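Local structure of glutathione synthetase-like effector 30 (Gpa-GSS30-apo) (Globodera pallida, 5OET) at residues A[339-342]-A[343-346]. The protein is a nematode effector related to glutathione synthetase, the ATP-dependent ligase that joins glycine to gamma-glutamylcysteine, and probably arose from such a housekeeping enzyme. Sequence-based numbering, arbitrary orientation.
Sequences PPYI and FALS
P339 and F343 meet where a two-proline loop, just after strand 336-337, turns into the short helix 342-345; the contact is local, made at the start of that helix. P339, which follows a cis peptide bond, puts CB over one face of the F343 ring, offset toward the rim, in a CH-pi contact, 4.0 Å from the ring centroid. CG of P339 also lies 3.6 Å from CB of F343. P340 runs alongside the same phenyl, with CG 4.0 Å from F343 CE1, while I342 CG2 comes in obliquely at 3.5 Å from F343 CD1. F343 carries CG anti to its own carbonyl carbon (chi1 -77°), which leaves the ring beside the backbone N and back against the prolines. M485, F163 and, from helix 98-119, F116 and S119 also pack around it.

The backbone closes mostly in i to i+3 steps. F343 N donates to P340 O at 3.1 Å and A344 N to Y341 O at 2.8 Å. I342 O takes two weak bonds, i+3 from L345 N and i+4 from S346 N. On another side of the turn I342 and L345 extend together, CD1 of I342 lying 4.3 Å from CD2 of L345. Two i to i+3 bonds, followed by weak i+3 and i+4 bonds to one carbonyl, are those of a short, weakly bonded helical turn, here led in by a cis-proline loop and packed by I342 and L345 on helices 122-127 and 141-150 and by F343 on helix 98-119 in this glutathione synthetase-like fold.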
ATOM      1  N   PRO A 339     -25.366  10.329   0.176  1.00 48.74           N
ATOM      2  CA  PRO A 339     -26.366  11.280  -0.242  1.00 48.58           C
ATOM      3  C   PRO A 339     -27.241  11.647   0.942  1.00 46.40           C
ATOM      4  O   PRO A 339     -27.081  11.084   2.015  1.00 45.27           O
ATOM      5  CB  PRO A 339     -27.158  10.473  -1.282  1.00 49.28           C
ATOM      6  CG  PRO A 339     -27.088   9.067  -0.782  1.00 49.07           C
ATOM      7  CD  PRO A 339     -25.918   8.966   0.164  1.00 48.78           C
ATOM      8  N   PRO A 340     -28.180  12.568   0.750  1.00 46.70           N
ATOM      9  CA  PRO A 340     -29.059  12.863   1.882  1.00 48.79           C
ATOM     10  C   PRO A 340     -29.923  11.680   2.285  1.00 50.24           C
ATOM     11  O   PRO A 340     -30.059  10.731   1.530  1.00 51.10           O
ATOM     12  CB  PRO A 340     -29.903  14.055   1.396  1.00 48.68           C
ATOM     13  CG  PRO A 340     -29.650  14.178  -0.069  1.00 48.05           C
ATOM     14  CD  PRO A 340     -28.338  13.521  -0.359  1.00 46.90           C
ATOM     15  N   TYR A 341     -30.518  11.753   3.462  1.00 54.04           N
ATOM     16  CA  TYR A 341     -31.227  10.611   4.045  1.00 56.46           C
ATOM     17  C   TYR A 341     -32.380  10.073   3.211  1.00 55.60           C
ATOM     18  O   TYR A 341     -32.614   8.869   3.217  1.00 57.18           O
ATOM     19  CB  TYR A 341     -31.687  10.894   5.488  1.00 60.96           C
ATOM     20  CG  TYR A 341     -30.817  10.205   6.492  1.00 65.06           C
ATOM     21  CD1 TYR A 341     -30.965   8.847   6.728  1.00 67.95           C
ATOM     22  CD2 TYR A 341     -29.807  10.894   7.180  1.00 68.64           C
ATOM     23  CE1 TYR A 341     -30.147   8.183   7.634  1.00 70.48           C
ATOM     24  CE2 TYR A 341     -28.989  10.245   8.103  1.00 71.47           C
ATOM     25  CZ  TYR A 341     -29.167   8.881   8.321  1.00 71.82           C
ATOM     26  OH  TYR A 341     -28.385   8.192   9.220  1.00 77.25           O
ATOM     27  N   ILE A 342     -33.069  10.948   2.474  1.00 54.82           N
ATOM     28  CA  ILE A 342     -34.160  10.543   1.560  1.00 53.87           C
ATOM     29  C   ILE A 342     -33.795   9.361   0.652  1.00 53.11           C
ATOM     30  O   ILE A 342     -34.660   8.544   0.313  1.00 54.26           O
ATOM     31  CB  ILE A 342     -34.676  11.740   0.715  1.00 53.95           C
ATOM     32  CG1 ILE A 342     -35.923  11.375  -0.086  1.00 55.42           C
ATOM     33  CG2 ILE A 342     -33.621  12.255  -0.253  1.00 53.52           C
ATOM     34  CD1 ILE A 342     -37.105  10.990   0.760  1.00 56.94           C
ATOM     35  N   PHE A 343     -32.512   9.257   0.292  1.00 50.60           N
ATOM     36  CA  PHE A 343     -32.049   8.186  -0.592  1.00 48.87           C
ATOM     37  C   PHE A 343     -32.064   6.828   0.077  1.00 48.93           C
ATOM     38  O   PHE A 343     -32.209   5.817  -0.616  1.00 50.70           O
ATOM     39  CB  PHE A 343     -30.659   8.488  -1.133  1.00 46.47           C
ATOM     40  CG  PHE A 343     -30.659   9.489  -2.237  1.00 45.13           C
ATOM     41  CD1 PHE A 343     -30.882  10.816  -1.973  1.00 45.47           C
ATOM     42  CD2 PHE A 343     -30.460   9.102  -3.533  1.00 44.47           C
ATOM     43  CE1 PHE A 343     -30.882  11.754  -2.985  1.00 45.33           C
ATOM     44  CE2 PHE A 343     -30.455  10.029  -4.549  1.00 44.94           C
ATOM     45  CZ  PHE A 343     -30.675  11.361  -4.277  1.00 45.20           C
ATOM     46  N   ALA A 344     -31.927   6.796   1.401  1.00 47.77           N
ATOM     47  CA  ALA A 344     -32.083   5.549   2.150  1.00 48.96           C
ATOM     48  C   ALA A 344     -33.485   4.951   2.000  1.00 50.06           C
ATOM     49  O   ALA A 344     -33.627   3.727   1.987  1.00 51.77           O
ATOM     50  CB  ALA A 344     -31.771   5.761   3.622  1.00 49.87           C
ATOM     51  N   LEU A 345     -34.501   5.809   1.898  1.00 49.56           N
ATOM     52  CA  LEU A 345     -35.874   5.376   1.635  1.00 50.17           C
ATOM     53  C   LEU A 345     -36.047   4.829   0.188  1.00 49.49           C
ATOM     54  O   LEU A 345     -36.757   3.849  -0.038  1.00 48.90           O
ATOM     55  CB  LEU A 345     -36.849   6.535   1.916  1.00 50.89           C
ATOM     56  CG  LEU A 345     -38.346   6.236   1.983  1.00 52.16           C
ATOM     57  CD1 LEU A 345     -38.672   5.213   3.055  1.00 52.69           C
ATOM     58  CD2 LEU A 345     -39.121   7.517   2.238  1.00 53.15           C
ATOM     59  N   SER A 346     -35.376   5.441  -0.782  1.00 48.23           N
ATOM     60  CA  SER A 346     -35.464   4.969  -2.171  1.00 47.68           C
ATOM     61  C   SER A 346     -34.584   3.749  -2.476  1.00 45.90           C
ATOM     62  O   SER A 346     -34.590   3.267  -3.605  1.00 46.00           O
ATOM     63  CB  SER A 346     -35.141   6.107  -3.159  1.00 47.86           C
ATOM     64  OG  SER A 346     -33.746   6.293  -3.324  1.00 48.73           O
TER